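Local coordinates for protein nucleoside phosphorylase, putative (Trypanosoma brucei, PDB 3BJE) that acts as a homodimeric uridine phosphorylase, using phosphate to split uridine into uracil and ribose 1-phosphate, at residues A[29-34]-A[69-74]; A[35-40]-A[108-113]; A[243-248]-A[289-294]; A[252-257]-A[317-322]. All blocks are in the same frame, centred on the assembly; numbering follows the deposited sequence. Where two conformers were deposited one is given.

Contact 1: A[29-34]-A[69-74]. With R1P (1-O-phosphono-alpha-D-ribofuranose), chain E.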
loop_
_atom_site.group_PDB
_atom_site.type_symbol
_atom_site.label_atom_id
_atom_site.label_comp_id
_atom_site.label_asym_id
_atom_site.label_seq_id
_atom_site.Cartn_x
_atom_site.Cartn_y
_atom_site.Cartn_z
ATOM N N ASP A 29 22.850 -11.018 -7.291
ATOM C CA ASP A 29 23.327 -9.812 -7.976
ATOM C C ASP A 29 23.503 -8.592 -7.057
ATOM O O ASP A 29 23.816 -7.500 -7.534
ATOM C CB ASP A 29 22.393 -9.460 -9.144
ATOM C CG ASP A 29 20.964 -9.187 -8.706
ATOM O OD1 ASP A 29 20.648 -9.324 -7.501
ATOM O OD2 ASP A 29 20.152 -8.844 -9.593
ATOM N N GLY A 30 23.305 -8.777 -5.751
ATOM C CA GLY A 30 23.434 -7.690 -4.784
ATOM C C GLY A 30 22.248 -6.734 -4.747
ATOM O O GLY A 30 22.366 -5.616 -4.221
ATOM N N THR A 31 21.115 -7.142 -5.325
ATOM C CA THR A 31 19.892 -6.324 -5.263
ATOM C C THR A 31 18.979 -6.739 -4.113
ATOM O O THR A 31 18.918 -7.902 -3.735
ATOM C CB THR A 31 19.046 -6.375 -6.562
ATOM O OG1 THR A 31 18.561 -7.705 -6.780
ATOM C CG2 THR A 31 19.862 -5.921 -7.755
ATOM N N THR A 32 18.283 -5.751 -3.572
ATOM C CA THR A 32 17.192 -5.962 -2.640
ATOM C C THR A 32 15.971 -6.559 -3.374
ATOM O O THR A 32 15.967 -6.700 -4.616
ATOM C CB THR A 32 16.856 -4.661 -1.878
ATOM O OG1 THR A 32 16.976 -3.513 -2.733
ATOM C CG2 THR A 32 17.814 -4.494 -0.713
ATOM N N LEU A 33 14.956 -6.949 -2.610
ATOM C CA LEU A 33 13.864 -7.771 -3.125
ATOM C C LEU A 33 12.867 -7.055 -4.030
ATOM O O LEU A 33 12.408 -7.636 -5.020
ATOM C CB LEU A 33 13.115 -8.402 -1.961
ATOM C CG LEU A 33 12.060 -9.445 -2.256
ATOM C CD1 LEU A 33 12.643 -10.601 -3.086
ATOM C CD2 LEU A 33 11.499 -9.967 -0.934
ATOM N N HIS A 34 12.517 -5.828 -3.690
ATOM C CA HIS A 34 11.502 -5.068 -4.438
ATOM C C HIS A 34 12.127 -3.983 -5.286
ATOM O O HIS A 34 11.863 -3.883 -6.482
ATOM C CB HIS A 34 10.464 -4.462 -3.473
ATOM C CG HIS A 34 9.740 -5.494 -2.665
ATOM N ND1 HIS A 34 10.198 -5.962 -1.454
ATOM C CD2 HIS A 34 8.586 -6.159 -2.912
ATOM C CE1 HIS A 34 9.375 -6.901 -1.009
ATOM N NE2 HIS A 34 8.377 -7.021 -1.870
ATOM N N ALA A 69 22.480 4.079 -14.211
ATOM C CA ALA A 69 21.872 2.875 -13.646
ATOM C C ALA A 69 20.370 3.071 -13.637
ATOM O O ALA A 69 19.892 4.154 -13.348
ATOM C CB ALA A 69 22.379 2.633 -12.235
ATOM N N SER A 70 19.635 2.029 -13.994
ATOM C CA SER A 70 18.184 2.048 -13.944
ATOM C C SER A 70 17.642 0.644 -14.095
ATOM O O SER A 70 18.223 -0.195 -14.816
ATOM C CB SER A 70 17.609 2.921 -15.052
ATOM O OG SER A 70 17.984 2.429 -16.324
ATOM N N ARG A 71 16.535 0.381 -13.407
ATOM C CA ARG A 71 15.882 -0.915 -13.491
ATOM C C ARG A 71 14.443 -0.795 -13.027
ATOM O O ARG A 71 14.133 0.033 -12.182
ATOM C CB ARG A 71 16.637 -1.965 -12.671
ATOM C CG ARG A 71 16.121 -3.374 -12.894
ATOM C CD ARG A 71 17.057 -4.442 -12.360
ATOM N NE ARG A 71 16.322 -5.692 -12.144
ATOM C CZ ARG A 71 16.829 -6.788 -11.572
ATOM N NH1 ARG A 71 18.085 -6.812 -11.146
ATOM N NH2 ARG A 71 16.065 -7.867 -11.411
ATOM N N ASP A 72 13.572 -1.636 -13.590
ATOM C CA ASP A 72 12.142 -1.638 -13.297
ATOM C C ASP A 72 11.717 -2.999 -12.737
ATOM O O ASP A 72 12.203 -4.031 -13.212
ATOM C CB ASP A 72 11.355 -1.366 -14.579
ATOM C CG ASP A 72 11.712 -0.041 -15.230
ATOM O OD1 ASP A 72 12.502 0.750 -14.662
ATOM O OD2 ASP A 72 11.180 0.227 -16.325
ATOM N N HIS A 73 10.817 -3.002 -11.753
ATOM C CA HIS A 73 10.269 -4.233 -11.159
ATOM C C HIS A 73 9.015 -3.952 -10.324
ATOM O O HIS A 73 9.061 -3.093 -9.470
ATOM C CB HIS A 73 11.329 -4.868 -10.254
ATOM C CG HIS A 73 10.850 -6.076 -9.524
ATOM N ND1 HIS A 73 10.494 -7.239 -10.172
ATOM C CD2 HIS A 73 10.659 -6.305 -8.206
ATOM C CE1 HIS A 73 10.106 -8.134 -9.282
ATOM N NE2 HIS A 73 10.196 -7.592 -8.081
ATOM N N ARG A 74 7.916 -4.705 -10.523
ATOM C CA ARG A 74 6.640 -4.414 -9.861
ATOM C C ARG A 74 6.313 -2.895 -10.021
ATOM O O ARG A 74 6.535 -2.322 -11.087
ATOM C CB ARG A 74 6.684 -4.829 -8.385
ATOM C CG ARG A 74 6.513 -6.310 -8.101
ATOM C CD ARG A 74 6.870 -6.569 -6.617
ATOM N NE ARG A 74 6.683 -7.957 -6.180
ATOM C CZ ARG A 74 5.502 -8.500 -5.905
ATOM N NH1 ARG A 74 4.398 -7.786 -6.053
ATOM N NH2 ARG A 74 5.427 -9.773 -5.499
HETATM C C5 R1P E . 5.294 -8.467 -1.156
HETATM O O5 R1P E . 6.455 -8.938 -1.845
HETATM C C4 R1P E . 4.062 -8.704 -2.024
HETATM O O4 R1P E . 3.927 -10.087 -2.391
HETATM C C1 R1P E . 2.719 -10.668 -1.892
HETATM C C2 R1P E . 2.347 -9.710 -0.753
HETATM O O2 R1P E . 0.977 -9.811 -0.320
HETATM C C3 R1P E . 2.769 -8.348 -1.307
HETATM O O3 R1P E . 1.831 -7.827 -2.260
HETATM O O1 R1P E . 1.700 -10.887 -2.926
HETATM P P R1P E . 1.850 -10.730 -4.537
HETATM O O1P R1P E . 2.111 -9.206 -4.611
HETATM O O2P R1P E . 0.506 -11.115 -5.134
HETATM O O3P R1P E . 2.987 -11.629 -4.908
HETATM O O HOH W 1 9.645 -8.611 -5.555
#
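His34 and Arg74 reach the same ribose 1-phosphate, which is also hydrogen-bonded by residues of the second subunit, among them Arg145 and Thr148; this is the shared active site of a nucleoside phosphorylase dimer of the phosphorylase superfamily. In the ligand bonds, His34 NE2 lies 2.7 Å from sugar O5, nearly straight and in the plane of the ring, while its ND1 is held by Glu106. Arg74 sends NH1 to phosphate O1P at 3.1 Å and NH2 to O3P, also at 3.1 Å, and packs its CD against the edge of His34. One water joins the two segments, donating to Leu33 O, accepting from Arg74 NE and lying 2.8 Å from His73 NE2. Away from the ligand, a salt bridge joins NH1 of the extended Arg71 to Asp29 OD2 at 3.3 Å, in the guanidinium plane. The other carboxylate oxygen closes an Asx turn, Asp29 OD1 taking Thr31 N at 3.1 Å and Thr31 OG1 from the same face.

Contact 2: A[35-40]-A[108-113]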
loop_
_atom_site.group_PDB
_atom_site.type_symbol
_atom_site.label_atom_id
_atom_site.label_comp_id
_atom_site.label_asym_id
_atom_site.label_seq_id
_atom_site.Cartn_x
_atom_site.Cartn_y
_atom_site.Cartn_z
ATOM N N LEU A 35 12.946 -3.162 -4.644
ATOM C CA LEU A 35 13.785 -2.178 -5.313
ATOM C C LEU A 35 15.014 -2.905 -5.862
ATOM O O LEU A 35 15.855 -3.391 -5.100
ATOM C CB LEU A 35 14.181 -1.085 -4.323
ATOM C CG LEU A 35 15.231 -0.091 -4.801
ATOM C CD1 LEU A 35 14.724 0.783 -5.993
ATOM C CD2 LEU A 35 15.690 0.748 -3.612
ATOM N N LYS A 36 15.085 -3.023 -7.185
ATOM C CA LYS A 36 16.115 -3.832 -7.823
ATOM C C LYS A 36 17.335 -3.001 -8.159
ATOM O O LYS A 36 17.731 -2.852 -9.316
ATOM C CB LYS A 36 15.534 -4.538 -9.050
ATOM C CG LYS A 36 14.448 -5.545 -8.703
ATOM C CD LYS A 36 14.982 -6.638 -7.783
ATOM C CE LYS A 36 14.134 -7.878 -7.807
ATOM N NZ LYS A 36 14.616 -8.856 -6.783
ATOM N N CYS A 37 17.944 -2.488 -7.099
ATOM C CA CYS A 37 19.056 -1.554 -7.172
ATOM C C CYS A 37 20.189 -2.107 -6.325
ATOM O O CYS A 37 19.943 -2.769 -5.315
ATOM C CB CYS A 37 18.592 -0.207 -6.629
ATOM S SG CYS A 37 19.784 1.109 -6.735
ATOM N N LYS A 38 21.428 -1.884 -6.765
ATOM C CA LYS A 38 22.611 -2.344 -6.030
ATOM C C LYS A 38 23.179 -1.163 -5.267
ATOM O O LYS A 38 22.907 -0.017 -5.625
ATOM C CB LYS A 38 23.664 -2.893 -7.004
ATOM C CG LYS A 38 23.114 -3.888 -8.006
ATOM C CD LYS A 38 24.229 -4.583 -8.779
ATOM C CE LYS A 38 23.664 -5.456 -9.891
ATOM N NZ LYS A 38 23.229 -4.629 -11.055
ATOM N N SER A 39 23.983 -1.415 -4.233
ATOM C CA SER A 39 24.504 -0.315 -3.399
ATOM C C SER A 39 25.145 0.798 -4.233
ATOM O O SER A 39 24.897 1.983 -3.997
ATOM C CB SER A 39 25.527 -0.814 -2.390
ATOM O OG SER A 39 24.931 -1.641 -1.402
ATOM N N ASP A 40 25.970 0.411 -5.204
ATOM C CA ASP A 40 26.746 1.399 -5.951
ATOM C C ASP A 40 25.939 2.132 -7.018
ATOM O O ASP A 40 26.467 3.020 -7.684
ATOM C CB ASP A 40 28.055 0.811 -6.523
ATOM C CG ASP A 40 27.851 -0.205 -7.648
ATOM O OD1 ASP A 40 26.712 -0.539 -8.029
ATOM O OD2 ASP A 40 28.888 -0.689 -8.162
ATOM N N HIS A 108 17.813 1.465 3.265
ATOM C CA HIS A 108 18.646 1.296 4.472
ATOM C C HIS A 108 19.686 0.208 4.316
ATOM O O HIS A 108 20.866 0.455 4.585
ATOM C CB HIS A 108 17.760 1.059 5.699
ATOM C CG HIS A 108 18.514 0.942 6.980
ATOM N ND1 HIS A 108 19.496 1.837 7.337
ATOM C CD2 HIS A 108 18.436 0.037 7.989
ATOM C CE1 HIS A 108 19.999 1.482 8.511
ATOM N NE2 HIS A 108 19.378 0.392 8.924
ATOM N N ALA A 109 19.266 -0.956 3.823
ATOM C CA ALA A 109 20.193 -2.049 3.566
ATOM C C ALA A 109 21.206 -1.706 2.462
ATOM O O ALA A 109 22.402 -1.976 2.591
ATOM C CB ALA A 109 19.412 -3.346 3.224
ATOM N N LEU A 110 20.745 -1.094 1.376
ATOM C CA LEU A 110 21.679 -0.721 0.314
ATOM C C LEU A 110 22.757 0.270 0.775
ATOM O O LEU A 110 23.918 0.198 0.333
ATOM C CB LEU A 110 20.931 -0.182 -0.893
ATOM C CG LEU A 110 20.105 -1.227 -1.645
ATOM C CD1 LEU A 110 19.251 -0.537 -2.691
ATOM C CD2 LEU A 110 20.982 -2.272 -2.311
ATOM N N LYS A 111 22.383 1.187 1.661
ATOM C CA LYS A 111 23.331 2.191 2.137
ATOM C C LYS A 111 24.192 1.730 3.298
ATOM O O LYS A 111 25.343 2.159 3.421
ATOM C CB LYS A 111 22.599 3.472 2.492
ATOM C CG LYS A 111 22.159 4.222 1.239
ATOM C CD LYS A 111 23.337 4.942 0.553
ATOM C CE LYS A 111 22.981 5.392 -0.855
ATOM N NZ LYS A 111 24.122 6.035 -1.562
ATOM N N GLU A 112 23.648 0.887 4.172
ATOM C CA GLU A 112 24.334 0.593 5.438
ATOM C C GLU A 112 24.681 -0.879 5.683
ATOM O O GLU A 112 25.389 -1.190 6.651
ATOM C CB GLU A 112 23.544 1.167 6.605
ATOM C CG GLU A 112 23.443 2.674 6.574
ATOM C CD GLU A 112 22.877 3.252 7.851
ATOM O OE1 GLU A 112 23.440 2.965 8.942
ATOM O OE2 GLU A 112 21.900 4.030 7.763
ATOM N N TYR A 113 24.219 -1.791 4.823
ATOM C CA TYR A 113 24.696 -3.171 4.896
ATOM C C TYR A 113 25.811 -3.356 3.873
ATOM O O TYR A 113 25.591 -3.225 2.664
ATOM C CB TYR A 113 23.578 -4.200 4.684
ATOM C CG TYR A 113 24.062 -5.615 4.927
ATOM C CD1 TYR A 113 24.372 -6.048 6.206
ATOM C CD2 TYR A 113 24.257 -6.502 3.869
ATOM C CE1 TYR A 113 24.828 -7.331 6.435
ATOM C CE2 TYR A 113 24.721 -7.799 4.093
ATOM C CZ TYR A 113 25.003 -8.196 5.377
ATOM O OH TYR A 113 25.470 -9.470 5.613
HETATM O O HOH W 2 27.193 -3.321 -0.204
HETATM O O HOH W 3 25.894 3.710 -2.048
#
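Leu110 carries the apolar part of this contact, pushing both its methyl groups from the helix into the loop 35-40. CD1 meets Leu35 CD2 at 3.9 Å, the two leucines crossing at a slant, and Cys37 CB at 4.0 Å. CD2 comes up against the backbone, 3.2 Å from Cys37 O, a carbonyl that the contact buries and that has no hydrogen-bonding partner in the model. Chi1 of -69° sets Leu110 CG beside its own backbone N, and chi2 (172°) turns CD1 toward Leu35 and Cys37. Here the loop that precedes strand 45-49 is laid against the C-terminal turn of helix 97-112, with Tyr113 the first residue to leave helical geometry. The polar contacts belong to Ser39. Its OG donates to Leu110 O at 2.7 Å, in the carbonyl plane and on a lone pair, so the loop supplies a hydroxyl to a carbonyl in the last turn of the helix. Two waters extend this link: one donates to both Ser39 OG and Tyr113 O, and the other donates to Ser39 O while accepting from Lys111 NZ at 3.0 Å. That same ammonium group also forms a salt bridge with Asp44.

Contact 3: A[243-248]-A[289-294]. With R1P (1-O-phosphono-alpha-D-ribofuranose), chain C; URA (uracil), chain D.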
loop_
_atom_site.group_PDB
_atom_site.type_symbol
_atom_site.label_atom_id
_atom_site.label_comp_id
_atom_site.label_asym_id
_atom_site.label_seq_id
_atom_site.Cartn_x
_atom_site.Cartn_y
_atom_site.Cartn_z
ATOM N N THR A 243 0.517 20.865 7.704
ATOM C CA THR A 243 0.464 19.487 8.142
ATOM C C THR A 243 -0.163 18.621 7.061
ATOM O O THR A 243 -1.206 18.965 6.492
ATOM C CB THR A 243 -0.319 19.378 9.469
ATOM O OG1 THR A 243 0.397 20.062 10.496
ATOM C CG2 THR A 243 -0.494 17.930 9.891
ATOM N N THR A 244 0.489 17.492 6.788
ATOM C CA THR A 244 -0.001 16.510 5.835
ATOM C C THR A 244 -0.627 15.332 6.587
ATOM O O THR A 244 0.018 14.732 7.464
ATOM C CB THR A 244 1.154 15.992 4.942
ATOM O OG1 THR A 244 1.759 17.113 4.276
ATOM C CG2 THR A 244 0.641 14.937 3.921
ATOM N N ALA A 245 -1.876 14.990 6.265
ATOM C CA ALA A 245 -2.529 13.806 6.829
ATOM C C ALA A 245 -2.410 12.650 5.853
ATOM O O ALA A 245 -2.817 12.764 4.699
ATOM C CB ALA A 245 -4.002 14.109 7.125
ATOM N N THR A 246 -1.841 11.546 6.312
ATOM C CA THR A 246 -1.630 10.385 5.478
ATOM C C THR A 246 -2.595 9.242 5.825
ATOM O O THR A 246 -2.754 8.862 6.980
ATOM C CB THR A 246 -0.184 9.877 5.602
ATOM O OG1 THR A 246 0.720 10.914 5.203
ATOM C CG2 THR A 246 0.078 8.591 4.756
ATOM N N ALA A 247 -3.182 8.687 4.765
ATOM C CA ALA A 247 -4.256 7.718 4.849
ATOM C C ALA A 247 -3.810 6.335 4.403
ATOM O O ALA A 247 -2.860 6.186 3.611
ATOM C CB ALA A 247 -5.410 8.163 3.944
ATOM N N SER A 248 -4.529 5.312 4.891
ATOM C CA SER A 248 -4.291 3.895 4.537
ATOM C C SER A 248 -5.243 3.393 3.435
ATOM O O SER A 248 -5.583 2.217 3.346
ATOM C CB SER A 248 -4.368 3.027 5.779
ATOM O OG SER A 248 -5.585 3.216 6.491
ATOM N N THR A 289 -2.862 21.069 5.435
ATOM C CA THR A 289 -2.825 21.543 4.065
ATOM C C THR A 289 -3.137 20.474 3.028
ATOM O O THR A 289 -3.561 20.779 1.924
ATOM C CB THR A 289 -1.438 22.146 3.726
ATOM O OG1 THR A 289 -0.409 21.275 4.207
ATOM C CG2 THR A 289 -1.298 23.565 4.327
ATOM N N ASN A 290 -2.870 19.202 3.337
ATOM C CA ASN A 290 -3.083 18.183 2.336
ATOM C C ASN A 290 -3.299 16.807 2.921
ATOM O O ASN A 290 -2.975 16.564 4.074
ATOM C CB ASN A 290 -1.977 18.174 1.258
ATOM C CG ASN A 290 -0.587 17.859 1.804
ATOM O OD1 ASN A 290 -0.199 18.294 2.888
ATOM N ND2 ASN A 290 0.188 17.119 1.012
ATOM N N ILE A 291 -3.863 15.934 2.091
ATOM C CA ILE A 291 -4.117 14.530 2.428
ATOM C C ILE A 291 -3.588 13.672 1.283
ATOM O O ILE A 291 -3.877 13.955 0.112
ATOM C CB ILE A 291 -5.627 14.229 2.572
ATOM C CG1 ILE A 291 -6.259 15.119 3.643
ATOM C CG2 ILE A 291 -5.867 12.729 2.858
ATOM C CD1 ILE A 291 -7.798 15.178 3.566
ATOM N N GLU A 292 -2.830 12.637 1.613
ATOM C CA GLU A 292 -2.286 11.714 0.616
ATOM C C GLU A 292 -1.964 10.364 1.296
ATOM O O GLU A 292 -2.503 10.066 2.392
ATOM C CB GLU A 292 -1.095 12.337 -0.141
ATOM C CG GLU A 292 -0.026 13.019 0.727
ATOM C CD GLU A 292 0.770 12.011 1.512
ATOM O OE1 GLU A 292 1.751 11.484 0.940
ATOM O OE2 GLU A 292 0.385 11.745 2.676
ATOM N N MET A 293 -1.110 9.542 0.688
ATOM C CA MET A 293 -0.973 8.148 1.147
ATOM C C MET A 293 0.431 7.659 1.546
ATOM O O MET A 293 0.584 6.484 1.858
ATOM C CB MET A 293 -1.549 7.207 0.081
ATOM C CG MET A 293 -3.044 7.404 -0.134
ATOM S SD MET A 293 -3.786 6.356 -1.397
ATOM C CE MET A 293 -3.522 4.705 -0.664
ATOM N N GLU A 294 1.442 8.538 1.561
ATOM C CA GLU A 294 2.831 8.115 1.843
ATOM C C GLU A 294 3.620 8.894 2.895
ATOM O O GLU A 294 4.562 8.356 3.475
ATOM C CB GLU A 294 3.641 8.127 0.533
ATOM C CG GLU A 294 3.195 7.061 -0.478
ATOM C CD GLU A 294 2.190 7.559 -1.515
ATOM O OE1 GLU A 294 2.234 8.737 -1.897
ATOM O OE2 GLU A 294 1.327 6.756 -1.984
HETATM C C5 R1P C . -3.329 7.940 -5.124
HETATM O O5 R1P C . -3.960 8.353 -6.345
HETATM C C4 R1P C . -1.833 8.182 -5.188
HETATM O O4 R1P C . -1.533 9.527 -5.602
HETATM C C1 R1P C . -0.764 10.205 -4.601
HETATM C C2 R1P C . -1.099 9.436 -3.312
HETATM O O2 R1P C . -0.220 9.644 -2.182
HETATM C C3 R1P C . -1.167 7.999 -3.834
HETATM O O3 R1P C . 0.134 7.424 -4.037
HETATM O O1 R1P C . 0.666 10.291 -4.916
HETATM P P R1P C . 1.429 9.882 -6.281
HETATM O O1P R1P C . 1.177 8.367 -6.276
HETATM O O2P R1P C . 2.875 10.264 -6.017
HETATM O O3P R1P C . 0.785 10.556 -7.449
HETATM N N1 URA D . -4.007 11.598 -3.793
HETATM C C2 URA D . -4.620 11.237 -2.644
HETATM O O2 URA D . -4.138 10.336 -1.887
HETATM N N3 URA D . -5.761 11.814 -2.299
HETATM C C4 URA D . -6.332 12.756 -3.074
HETATM O O4 URA D . -7.400 13.265 -2.693
HETATM C C5 URA D . -5.729 13.129 -4.259
HETATM C C6 URA D . -4.538 12.518 -4.604
#
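Thr244, Ala245 and Thr246 pair in parallel with Asn290, Ile291 and Glu292, a fully buried strand contact at the C-terminal ends of strands 239-246 and 284-292. Backbone bonds zip it together: Ala245 N to Asn290 O at 2.9 Å, Glu292 N to Ala245 O, and Ala247 N to Glu292 O at 2.8 Å. On the face bearing the threonines, polar ends meet as well. Thr244 OG1 gives its proton to Asn290 OD1 at 2.7 Å, and Thr246 OG1 gives its own to Glu292 OE2, also at 2.7 Å and nearly along the C-O axis. In Glu292, chi1 (47°) places CG between backbone N and carbonyl carbon and the bend at chi2 (71°) turns CD back toward strand 239-246, while OE1 accepts from N of Glu294, the N-cap residue of helix 295-305, and pairs with Arg145. As in other nucleoside phosphorylases, the strand ends open into the active site. Glu292 CA lies 3.4 Å from uracil O2, and Met293 N donates to ribose O2 at 3.0 Å.

Contact 4: A[252-257]-A[317-322]. With URA (uracil), chain D.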
loop_
_atom_site.group_PDB
_atom_site.type_symbol
_atom_site.label_atom_id
_atom_site.label_comp_id
_atom_site.label_asym_id
_atom_site.label_seq_id
_atom_site.Cartn_x
_atom_site.Cartn_y
_atom_site.Cartn_z
ATOM N N GLY A 252 -13.047 5.695 1.401
ATOM C CA GLY A 252 -13.494 5.838 2.802
ATOM C C GLY A 252 -12.365 6.209 3.759
ATOM O O GLY A 252 -12.554 6.957 4.707
ATOM N N CYS A 253 -11.166 5.702 3.482
ATOM C CA CYS A 253 -9.974 6.066 4.259
ATOM C C CYS A 253 -9.584 7.520 4.235
ATOM O O CYS A 253 -8.790 7.948 5.074
ATOM C CB CYS A 253 -8.808 5.227 3.791
ATOM S SG CYS A 253 -8.984 3.459 4.189
ATOM N N GLN A 254 -10.078 8.255 3.237
ATOM C CA GLN A 254 -9.937 9.711 3.136
ATOM C C GLN A 254 -11.293 10.434 3.264
ATOM O O GLN A 254 -11.409 11.576 2.890
ATOM C CB GLN A 254 -9.198 10.108 1.852
ATOM C CG GLN A 254 -7.805 9.503 1.741
ATOM C CD GLN A 254 -6.990 9.989 0.551
ATOM O OE1 GLN A 254 -7.233 11.098 0.018
ATOM N NE2 GLN A 254 -5.987 9.192 0.158
ATOM N N GLY A 255 -12.316 9.763 3.796
ATOM C CA GLY A 255 -13.616 10.396 3.975
ATOM C C GLY A 255 -14.446 10.551 2.704
ATOM O O GLY A 255 -15.411 11.307 2.696
ATOM N N ARG A 256 -14.091 9.834 1.630
ATOM C CA ARG A 256 -14.936 9.775 0.436
ATOM C C ARG A 256 -16.102 8.812 0.664
ATOM O O ARG A 256 -15.921 7.732 1.225
ATOM C CB ARG A 256 -14.138 9.360 -0.810
ATOM C CG ARG A 256 -13.132 10.396 -1.287
ATOM C CD ARG A 256 -12.398 9.959 -2.540
ATOM N NE ARG A 256 -11.750 11.101 -3.163
ATOM C CZ ARG A 256 -10.535 11.561 -2.868
ATOM N NH1 ARG A 256 -9.759 10.961 -1.983
ATOM N NH2 ARG A 256 -10.076 12.642 -3.481
ATOM N N ARG A 257 -17.286 9.224 0.228
ATOM C CA ARG A 257 -18.526 8.464 0.407
ATOM C C ARG A 257 -18.869 7.738 -0.899
ATOM O O ARG A 257 -19.202 8.378 -1.907
ATOM C CB ARG A 257 -19.657 9.422 0.796
ATOM C CG ARG A 257 -19.537 9.988 2.203
ATOM C CD ARG A 257 -20.645 11.025 2.448
ATOM N NE ARG A 257 -20.553 11.727 3.744
ATOM C CZ ARG A 257 -21.419 11.606 4.756
ATOM N NH1 ARG A 257 -22.449 10.764 4.689
ATOM N NH2 ARG A 257 -21.249 12.336 5.861
ATOM N N SER A 317 -6.826 17.405 -6.093
ATOM C CA SER A 317 -8.210 17.258 -5.675
ATOM C C SER A 317 -8.515 18.283 -4.606
ATOM O O SER A 317 -7.859 18.337 -3.569
ATOM C CB SER A 317 -8.467 15.857 -5.134
ATOM O OG SER A 317 -9.787 15.760 -4.624
ATOM N N LYS A 318 -9.498 19.130 -4.877
ATOM C CA LYS A 318 -9.969 20.069 -3.882
ATOM C C LYS A 318 -11.234 19.447 -3.369
ATOM O O LYS A 318 -12.199 19.255 -4.108
ATOM C CB LYS A 318 -10.229 21.458 -4.464
ATOM C CG LYS A 318 -8.983 22.346 -4.575
ATOM C CD LYS A 318 -8.282 22.639 -3.233
ATOM C CE LYS A 318 -9.140 23.379 -2.205
ATOM N NZ LYS A 318 -9.201 24.847 -2.426
ATOM N N ARG A 319 -11.190 19.096 -2.095
ATOM C CA ARG A 319 -12.252 18.369 -1.454
ATOM C C ARG A 319 -13.261 19.369 -0.866
ATOM O O ARG A 319 -14.355 18.987 -0.470
ATOM C CB ARG A 319 -11.640 17.451 -0.382
ATOM C CG ARG A 319 -10.548 16.457 -0.913
ATOM C CD ARG A 319 -11.148 15.237 -1.628
ATOM N NE ARG A 319 -12.243 14.595 -0.886
ATOM C CZ ARG A 319 -12.096 13.701 0.096
ATOM N NH1 ARG A 319 -10.884 13.298 0.471
ATOM N NH2 ARG A 319 -13.170 13.201 0.702
ATOM N N VAL A 320 -12.876 20.647 -0.817
ATOM C CA VAL A 320 -13.767 21.751 -0.434
ATOM C C VAL A 320 -13.725 22.825 -1.529
ATOM O O VAL A 320 -12.856 22.789 -2.399
ATOM C CB VAL A 320 -13.335 22.402 0.904
ATOM C CG1 VAL A 320 -13.178 21.351 2.002
ATOM C CG2 VAL A 320 -12.045 23.200 0.721
ATOM N N GLY A 321 -14.658 23.775 -1.482
ATOM C CA GLY A 321 -14.633 24.931 -2.386
ATOM C C GLY A 321 -14.815 24.599 -3.861
ATOM O O GLY A 321 -15.929 24.647 -4.382
ATOM N N GLU A 322 -13.717 24.276 -4.540
ATOM C CA GLU A 322 -13.778 23.885 -5.952
ATOM C C GLU A 322 -14.512 22.555 -6.107
ATOM O O GLU A 322 -15.289 22.376 -7.047
ATOM C CB GLU A 322 -12.377 23.782 -6.573
ATOM C CG GLU A 322 -11.696 25.129 -6.848
ATOM C CD GLU A 322 -10.984 25.724 -5.632
ATOM O OE1 GLU A 322 -10.884 25.040 -4.587
ATOM O OE2 GLU A 322 -10.522 26.885 -5.727
HETATM N N1 URA D . -4.007 11.598 -3.793
HETATM C C2 URA D . -4.620 11.237 -2.644
HETATM O O2 URA D . -4.138 10.336 -1.887
HETATM N N3 URA D . -5.761 11.814 -2.299
HETATM C C4 URA D . -6.332 12.756 -3.074
HETATM O O4 URA D . -7.400 13.265 -2.693
HETATM C C5 URA D . -5.729 13.129 -4.259
HETATM C C6 URA D . -4.538 12.518 -4.604
HETATM O O HOH W 4 -8.128 13.771 -0.141
#
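Arg256 and Arg319 stack their guanidinium groups in an offset fashion, centres 4.0 Å apart and planes 27° from parallel, although the two side chains cross at about a right angle. Their shapes differ. Arg256 runs extended from CG to NE and ends at the base, whereas Arg319 is folded, its CD turned back by chi2 (-78°) and its NE by chi3 (-48°). The folded chain sets CD over one face of Arg256, 3.4 Å from NH2, while Arg256 CG lies over the Arg319 plane. Turned this way, Arg319 grips one backbone oxygen end-on: NH1 reaches Gln254 O at 3.0 Å and NH2 the same atom at 3.2 Å, both from one face of the carbonyl.

Gln254 and Arg256 line the uracil pocket, with Arg319 behind them, between the loop after strand 239-246 and the end of strand 308-318. Gln254, extended beyond CG, presents its amide to the base: OE1 takes N3-H at 2.8 Å in an almost straight bond, and NE2 gives to O2. Arg256 NH2 donates to O4 at 2.9 Å. A water donates to Gln254 OE1 and O4 and accepts from Arg319 NH1, placing Arg319 in the second shell.

An acceptor-donor-acceptor edge is thus read by complementary groups, consistent with uracil recognition, and the backbone carbonyl and the water probably offset the repulsion of two stacked cations.

Overall arrangement
Contacts 3 and 4 touch through Gln254, share the uracil and are buried, yet contact 3 is strand pairing with a sugar-binding end whereas contact 4 relies on loop side chains that read the base. Contacts 1 and 2, about 10 Å apart between centres, are only partly buried. The loop 29-40 passes from one to the other, and Lys36 packs on Arg71 and His73, and Thr32 on Leu110. Contact 1 rests on charges and the ligand, contact 2 on leucine packing and a serine hydrogen bond, with waters bridging both. Although contacts 1 and 3 do not touch within a chain, each ribose 1-phosphate is bound by contact 1 residues of one subunit and contact 3 residues of the other.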